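PDB 4P3G: signal recognition particle subunit SRP68 from Chaetomium thermophilum, which probably binds SRP RNA through this N-terminal RNA-binding domain, as part of the particle that targets secretory and membrane proteins to the endoplasmic reticulum. Local coordinates for residues A[146-151]-A[191-196]; A[153-158]-A[199-204]; A[162-167]-A[203-208]. One frame throughout, in Å; residues are numbered along the deposited sequence.

Contact 1 (A[146-151]-A[191-196]); sequences AALLRG and SDTIDP. With PO4 (phosphate ion), chain E.
L148 and I194 mark the closest approach of the two helical backbones, with their CA atoms 7.8 Å apart. Segment 191-196 is not regular helix. It makes a wider pi-type turn at 191-194 and kinks at P196, whose ring nitrogen carries no hydrogen to donate to the turn before it.

The contact is small and apolar. The methyl CD1 of L148 rests 3.8 Å from CG1 of I194. CD1 of I194 is also near, at 4.0 Å from the same L148 methyl. The two side chains cross at about a right angle. L148 sets its CG anti to the backbone N (chi1 180°), which carries the CD1 branch across to I194. CG2 of T193 touches L148 CD1 more loosely, at 4.5 Å.

This is packing between helices of an all-helical, TPR-like RNA-binding domain. C170 of helix 160-181 touches both A147 and I194 and so bridges the two sides. D195 holds R171 of that helix in a salt bridge.

The side chain of R150 points away from I194 and binds a phosphate ion, probably from the crystallisation liquor. Its NH1 donates to phosphate O1 over 3.2 Å at 158°, and O1 lies in the guanidinium plane at its edge. NH2 reaches O2 at 2.7 Å, but the bond is bent to 115° and weak. A salt bridge from NE to E121 gives the guanidinium a second hold.

Contact 2 (A[153-158]-A[199-204]); sequences ALFEKQ and RFAAYQ
F155, F200 and A201 carry this contact between the end of helix 136-156 and the last turns of helix 186-205. The setting is a bundle of helices in a TPR-like domain. The first helix closes in a Schellman motif: Q158 takes positive phi, and its N makes a weak 3.1 Å bond to O of F155. F155 therefore sits in the last turn before the chain turns away.

F155 has the most surface buried here. With CG anti to the backbone N (chi1 -178°), the ring reaches out from the helix to meet F200. The CZ and CE2 end of the F155 ring meets CD2 of F200, with CZ to CD2 at 3.5 Å. The rings meet obliquely, centroids 5.6 Å apart and planes at 49°. CB of A201 adds a lighter touch, 4.4 Å from CD2 of F155. The backbones come nearest at the same pair, where the CA atoms of F155 and A201 are 7.2 Å apart.

W160, at the start of helix 160-181, joins the aromatic group. It meets F155 edge-to-face, and its ring also meets that of F200 at a steep angle. F200 also packs on Y203 of the second subunit, so this aromatic cluster reaches the interface with the second subunit.

A charged group lies at the rim of the F155 ring. The carboxylate of E156 is held by a salt bridge to K91, and its OE2 lies in the plane of the F155 ring at its edge, 3.8 Å from CD1 of F155.

Contact 3 (A[162-167]-A[203-208]); sequences ACLKSY and YQAKIP
No flat group lies between L164 and its partners A205 and I207, so no ring face or edge is used across this contact. The nearby flat groups stand to the side. The W160 ring, from the start of helix 160-181, touches A205 and Q204. The ring of Y203 leads away from L164 and meets the ring of Y203 of the second subunit, with the planes at about 25°.

The contact itself is made by methyl groups. CD1 of L164 and CD1 of I207 meet tip to tip at 3.8 Å. Both side chains are extended at their outer bond. L164 places CG anti to its carbonyl carbon (chi1 -76°), and chi2 of 177° then sends CD1 out toward I207. CB of A205 lies 4.4 Å from the same L164 methyl. The CA atoms of L164 and A205 are 9.2 Å apart, so the leucine has to span a fairly wide backbone gap.

A Schellman motif ends helix 186-205. K206 takes positive phi, and its N bonds to O of Y203 at 3.1 Å. This turn brings I207 round to the same side as A205. A cis peptide bond follows, between I207 and P208.

The second subunit completes the surroundings. Its A220 packs on L164 and its R219 on I207, while K165 NZ is hydrogen-bonded to its S224. All three touching residues are buried, and no hydrogen bond crosses between the segments. The contact is therefore purely apolar, and probably rests on close packing and the exclusion of water.

Overall arrangement
The first segments of contacts 1, 2 and 3 follow one another along the chain, and their second segments follow in the same order along helix 186-205 and just past its end. Contacts 1 and 2 both pair helix 136-156 with helix 186-205, and their centres are about 11 Å apart. Contact 3 pairs the intervening helix 160-181 with the end of helix 186-205. Its centre is about 6 Å from that of contact 2 and about 12 Å from that of contact 1. Three consecutive helices of the RNA-binding domain are thus packed together, the last tied to both before it. Contact 1 lies nearest the chain centre, whereas contacts 2 and 3 share Y203 and Q204 and border the second subunit.

Contact 1 (A[146-151]-A[191-196])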
# COMPACT_ATOMS: atom_id res chain seq x y z
N ALA A 146 25.31 0.64 7.64
CA ALA A 146 25.06 0.74 9.07
C ALA A 146 23.57 0.52 9.36
O ALA A 146 23.20 0.00 10.41
CB ALA A 146 25.54 2.07 9.59
N ALA A 147 22.72 0.96 8.44
CA ALA A 147 21.28 0.83 8.65
C ALA A 147 20.90 -0.60 8.50
O ALA A 147 20.04 -1.10 9.21
CB ALA A 147 20.51 1.70 7.68
N LEU A 148 21.62 -1.28 7.61
CA LEU A 148 21.40 -2.68 7.29
C LEU A 148 21.70 -3.57 8.50
O LEU A 148 20.92 -4.49 8.84
CB LEU A 148 22.30 -3.10 6.13
CG LEU A 148 22.23 -4.54 5.62
CD1 LEU A 148 20.97 -4.72 4.79
CD2 LEU A 148 23.49 -5.01 4.84
N LEU A 149 22.84 -3.33 9.12
CA LEU A 149 23.21 -4.14 10.26
C LEU A 149 22.27 -3.82 11.42
O LEU A 149 21.86 -4.72 12.15
CB LEU A 149 24.67 -3.93 10.66
CG LEU A 149 25.71 -4.52 9.72
CD1 LEU A 149 27.08 -4.53 10.38
CD2 LEU A 149 25.29 -5.88 9.25
N ARG A 150 21.95 -2.54 11.60
CA ARG A 150 21.09 -2.15 12.71
C ARG A 150 19.70 -2.75 12.51
O ARG A 150 19.02 -3.11 13.47
CB ARG A 150 21.02 -0.63 12.85
CG ARG A 150 20.05 -0.15 13.90
CD ARG A 150 20.42 -0.64 15.24
NE ARG A 150 21.71 -0.09 15.66
CZ ARG A 150 22.35 -0.48 16.76
NH1 ARG A 150 21.80 -1.41 17.54
NH2 ARG A 150 23.53 0.06 17.08
N GLY A 151 19.28 -2.85 11.25
CA GLY A 151 18.03 -3.52 10.93
C GLY A 151 18.03 -4.99 11.32
O GLY A 151 17.06 -5.49 11.89
N SER A 191 16.80 -7.20 -3.07
CA SER A 191 15.90 -8.27 -3.44
C SER A 191 15.91 -9.47 -2.47
O SER A 191 14.88 -10.09 -2.23
CB SER A 191 16.24 -8.76 -4.82
OG SER A 191 15.37 -9.81 -5.12
N ASP A 192 17.09 -9.82 -1.98
CA ASP A 192 17.30 -11.03 -1.20
C ASP A 192 17.31 -10.80 0.30
O ASP A 192 17.15 -11.74 1.05
CB ASP A 192 18.60 -11.69 -1.62
CG ASP A 192 18.59 -12.11 -3.09
OD1 ASP A 192 17.49 -12.25 -3.68
OD2 ASP A 192 19.70 -12.25 -3.67
N THR A 193 17.52 -9.58 0.76
CA THR A 193 17.66 -9.36 2.20
C THR A 193 16.75 -8.26 2.74
O THR A 193 16.00 -8.44 3.70
CB THR A 193 19.08 -9.00 2.54
OG1 THR A 193 19.93 -10.05 2.13
CG2 THR A 193 19.22 -8.76 4.03
N ILE A 194 16.85 -7.09 2.14
CA ILE A 194 16.12 -5.96 2.65
C ILE A 194 14.61 -6.12 2.44
O ILE A 194 13.82 -6.04 3.39
CB ILE A 194 16.62 -4.67 2.02
CG1 ILE A 194 18.12 -4.56 2.26
CG2 ILE A 194 15.87 -3.48 2.61
CD1 ILE A 194 18.71 -3.26 1.82
N ASP A 195 14.20 -6.37 1.20
CA ASP A 195 12.77 -6.50 0.93
C ASP A 195 12.10 -7.62 1.75
O ASP A 195 11.09 -7.37 2.41
CB ASP A 195 12.52 -6.60 -0.58
CG ASP A 195 12.71 -5.25 -1.28
OD1 ASP A 195 13.06 -4.27 -0.61
OD2 ASP A 195 12.57 -5.17 -2.52
N PRO A 196 12.68 -8.84 1.74
CA PRO A 196 12.02 -9.92 2.49
C PRO A 196 11.94 -9.67 3.99
O PRO A 196 10.97 -10.09 4.63
CB PRO A 196 12.89 -11.13 2.20
CG PRO A 196 13.58 -10.80 0.93
CD PRO A 196 13.80 -9.35 0.93
P PO4 E . 23.35 -0.57 20.67
O1 PO4 E . 23.87 -1.78 19.93
O2 PO4 E . 23.29 0.61 19.72
O3 PO4 E . 24.26 -0.24 21.82
O4 PO4 E . 21.98 -0.88 21.23

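Contact 2 (A[153-158]-A[199-204])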
# COMPACT_ATOMS: atom_id res chain seq x y z
N ALA A 153 19.85 -6.43 13.59
CA ALA A 153 19.88 -6.58 15.02
C ALA A 153 18.47 -6.49 15.62
O ALA A 153 18.07 -7.38 16.36
CB ALA A 153 20.81 -5.56 15.64
N LEU A 154 17.70 -5.46 15.26
CA LEU A 154 16.36 -5.27 15.84
C LEU A 154 15.38 -6.33 15.34
O LEU A 154 14.46 -6.75 16.05
CB LEU A 154 15.84 -3.88 15.54
CG LEU A 154 16.61 -2.72 16.17
CD1 LEU A 154 16.31 -1.43 15.39
CD2 LEU A 154 16.29 -2.58 17.66
N PHE A 155 15.59 -6.78 14.11
CA PHE A 155 14.79 -7.86 13.57
C PHE A 155 14.96 -9.16 14.41
O PHE A 155 13.98 -9.87 14.67
CB PHE A 155 15.20 -8.10 12.12
CG PHE A 155 14.42 -9.16 11.43
CD1 PHE A 155 14.81 -10.49 11.55
CD2 PHE A 155 13.35 -8.83 10.61
CE1 PHE A 155 14.11 -11.51 10.89
CE2 PHE A 155 12.63 -9.84 9.94
CZ PHE A 155 13.01 -11.18 10.08
N GLU A 156 16.19 -9.47 14.82
CA GLU A 156 16.46 -10.65 15.64
C GLU A 156 15.91 -10.50 17.07
O GLU A 156 15.51 -11.47 17.71
CB GLU A 156 17.96 -10.92 15.68
CG GLU A 156 18.50 -11.49 14.38
CD GLU A 156 17.81 -12.76 13.95
OE1 GLU A 156 17.64 -13.65 14.81
OE2 GLU A 156 17.45 -12.87 12.75
N LYS A 157 15.91 -9.26 17.56
CA LYS A 157 15.37 -8.94 18.87
C LYS A 157 13.84 -8.95 18.82
O LYS A 157 13.17 -8.82 19.84
CB LYS A 157 15.85 -7.55 19.27
CG LYS A 157 15.80 -7.23 20.75
CD LYS A 157 16.60 -5.94 21.00
CE LYS A 157 16.76 -5.62 22.47
NZ LYS A 157 17.61 -4.41 22.61
N GLN A 158 13.31 -9.08 17.61
CA GLN A 158 11.86 -9.13 17.41
C GLN A 158 11.20 -7.80 17.75
O GLN A 158 10.02 -7.74 18.10
CB GLN A 158 11.27 -10.33 18.17
CG GLN A 158 11.58 -11.61 17.45
CD GLN A 158 11.32 -12.86 18.27
OE1 GLN A 158 11.06 -12.80 19.47
NE2 GLN A 158 11.43 -14.01 17.62
N ARG A 199 9.13 -7.09 4.57
CA ARG A 199 7.80 -7.65 4.41
C ARG A 199 7.42 -8.45 5.63
O ARG A 199 6.28 -8.40 6.09
CB ARG A 199 7.74 -8.51 3.18
CG ARG A 199 7.83 -7.73 1.90
CD ARG A 199 7.50 -8.63 0.75
NE ARG A 199 7.51 -7.97 -0.55
CZ ARG A 199 6.50 -7.25 -1.03
NH1 ARG A 199 5.38 -7.09 -0.31
NH2 ARG A 199 6.60 -6.71 -2.24
N PHE A 200 8.38 -9.18 6.18
CA PHE A 200 8.12 -10.00 7.35
C PHE A 200 7.83 -9.13 8.57
O PHE A 200 6.84 -9.34 9.28
CB PHE A 200 9.30 -10.91 7.63
CG PHE A 200 9.08 -11.86 8.75
CD1 PHE A 200 8.37 -13.03 8.57
CD2 PHE A 200 9.58 -11.57 10.02
CE1 PHE A 200 8.16 -13.89 9.63
CE2 PHE A 200 9.37 -12.44 11.08
CZ PHE A 200 8.66 -13.61 10.88
N ALA A 201 8.72 -8.18 8.82
CA ALA A 201 8.58 -7.31 9.97
C ALA A 201 7.30 -6.48 9.87
O ALA A 201 6.67 -6.19 10.88
CB ALA A 201 9.77 -6.41 10.11
N ALA A 202 6.93 -6.08 8.66
CA ALA A 202 5.72 -5.28 8.49
C ALA A 202 4.52 -6.16 8.80
O ALA A 202 3.60 -5.76 9.50
CB ALA A 202 5.64 -4.72 7.09
N TYR A 203 4.57 -7.41 8.35
CA TYR A 203 3.55 -8.37 8.70
C TYR A 203 3.44 -8.53 10.21
O TYR A 203 2.35 -8.49 10.76
CB TYR A 203 3.85 -9.72 8.08
CG TYR A 203 2.89 -10.76 8.55
CD1 TYR A 203 1.55 -10.73 8.13
CD2 TYR A 203 3.28 -11.73 9.46
CE1 TYR A 203 0.65 -11.66 8.58
CE2 TYR A 203 2.39 -12.66 9.92
CZ TYR A 203 1.06 -12.63 9.48
OH TYR A 203 0.17 -13.58 9.94
N GLN A 204 4.57 -8.72 10.89
CA GLN A 204 4.53 -8.90 12.34
C GLN A 204 3.99 -7.69 13.03
O GLN A 204 3.24 -7.80 14.00
CB GLN A 204 5.93 -9.18 12.90
CG GLN A 204 6.53 -10.46 12.41
CD GLN A 204 5.77 -11.66 12.93
OE1 GLN A 204 5.02 -11.56 13.90
NE2 GLN A 204 5.94 -12.80 12.27

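Contact 3 (A[162-167]-A[203-208])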
# COMPACT_ATOMS: atom_id res chain seq x y z
N ALA A 162 10.98 -0.72 15.27
CA ALA A 162 12.27 -0.04 15.24
C ALA A 162 13.10 -0.54 14.07
O ALA A 162 13.81 0.22 13.42
CB ALA A 162 13.01 -0.27 16.53
N CYS A 163 12.99 -1.84 13.83
CA CYS A 163 13.74 -2.51 12.78
C CYS A 163 13.32 -1.97 11.41
O CYS A 163 14.13 -1.87 10.47
CB CYS A 163 13.54 -4.03 12.91
SG CYS A 163 13.04 -4.92 11.42
N LEU A 164 12.03 -1.67 11.30
CA LEU A 164 11.48 -1.13 10.07
C LEU A 164 12.04 0.25 9.82
O LEU A 164 12.27 0.62 8.67
CB LEU A 164 9.96 -1.11 10.11
CG LEU A 164 9.41 -2.49 9.89
CD1 LEU A 164 7.89 -2.48 10.00
CD2 LEU A 164 9.84 -2.96 8.54
N LYS A 165 12.28 1.00 10.90
CA LYS A 165 12.89 2.33 10.75
C LYS A 165 14.28 2.19 10.13
O LYS A 165 14.61 2.96 9.23
CB LYS A 165 13.00 3.09 12.07
CG LYS A 165 11.75 3.10 12.87
CD LYS A 165 11.75 4.24 13.87
CE LYS A 165 12.70 3.99 15.01
NZ LYS A 165 12.34 4.84 16.17
N SER A 166 15.08 1.24 10.61
CA SER A 166 16.43 1.08 10.04
C SER A 166 16.40 0.64 8.60
O SER A 166 17.08 1.21 7.76
CB SER A 166 17.27 0.09 10.83
OG SER A 166 17.66 0.65 12.05
N TYR A 167 15.60 -0.38 8.33
CA TYR A 167 15.54 -0.95 7.00
C TYR A 167 15.00 0.04 5.97
O TYR A 167 15.39 0.01 4.79
CB TYR A 167 14.68 -2.21 7.02
CG TYR A 167 15.40 -3.46 7.42
CD1 TYR A 167 16.61 -3.81 6.85
CD2 TYR A 167 14.88 -4.29 8.40
CE1 TYR A 167 17.27 -4.96 7.21
CE2 TYR A 167 15.54 -5.46 8.78
CZ TYR A 167 16.73 -5.79 8.18
OH TYR A 167 17.40 -6.94 8.56
N TYR A 203 4.57 -7.41 8.35
CA TYR A 203 3.55 -8.37 8.70
C TYR A 203 3.44 -8.53 10.21
O TYR A 203 2.35 -8.49 10.76
CB TYR A 203 3.85 -9.72 8.08
CG TYR A 203 2.89 -10.76 8.55
CD1 TYR A 203 1.55 -10.73 8.13
CD2 TYR A 203 3.28 -11.73 9.46
CE1 TYR A 203 0.65 -11.66 8.58
CE2 TYR A 203 2.39 -12.66 9.92
CZ TYR A 203 1.06 -12.63 9.48
OH TYR A 203 0.17 -13.58 9.94
N GLN A 204 4.57 -8.72 10.89
CA GLN A 204 4.53 -8.90 12.34
C GLN A 204 3.99 -7.69 13.03
O GLN A 204 3.24 -7.80 14.00
CB GLN A 204 5.93 -9.18 12.90
CG GLN A 204 6.53 -10.46 12.41
CD GLN A 204 5.77 -11.66 12.93
OE1 GLN A 204 5.02 -11.56 13.90
NE2 GLN A 204 5.94 -12.80 12.27
N ALA A 205 4.33 -6.52 12.52
CA ALA A 205 3.92 -5.29 13.14
C ALA A 205 2.47 -4.92 12.80
O ALA A 205 1.94 -3.94 13.32
CB ALA A 205 4.88 -4.17 12.77
N LYS A 206 1.85 -5.70 11.91
CA LYS A 206 0.52 -5.36 11.41
C LYS A 206 0.51 -3.99 10.69
O LYS A 206 -0.45 -3.23 10.80
CB LYS A 206 -0.57 -5.45 12.50
CG LYS A 206 -1.16 -6.85 12.73
CD LYS A 206 -0.10 -7.87 13.23
CE LYS A 206 -0.55 -9.35 13.11
NZ LYS A 206 0.60 -10.29 13.35
N ILE A 207 1.63 -3.66 10.05
CA ILE A 207 1.74 -2.46 9.22
C ILE A 207 1.60 -2.80 7.74
O ILE A 207 2.37 -3.61 7.22
CB ILE A 207 3.11 -1.77 9.41
CG1 ILE A 207 3.32 -1.38 10.88
CG2 ILE A 207 3.22 -0.57 8.50
CD1 ILE A 207 4.72 -0.88 11.21
N PRO A 208 0.65 -2.17 7.03
CA PRO A 208 -0.29 -1.11 7.43
C PRO A 208 -1.49 -1.59 8.25
O PRO A 208 -1.89 -2.74 8.10
CB PRO A 208 -0.79 -0.56 6.08
CG PRO A 208 -0.58 -1.62 5.10
CD PRO A 208 0.55 -2.49 5.59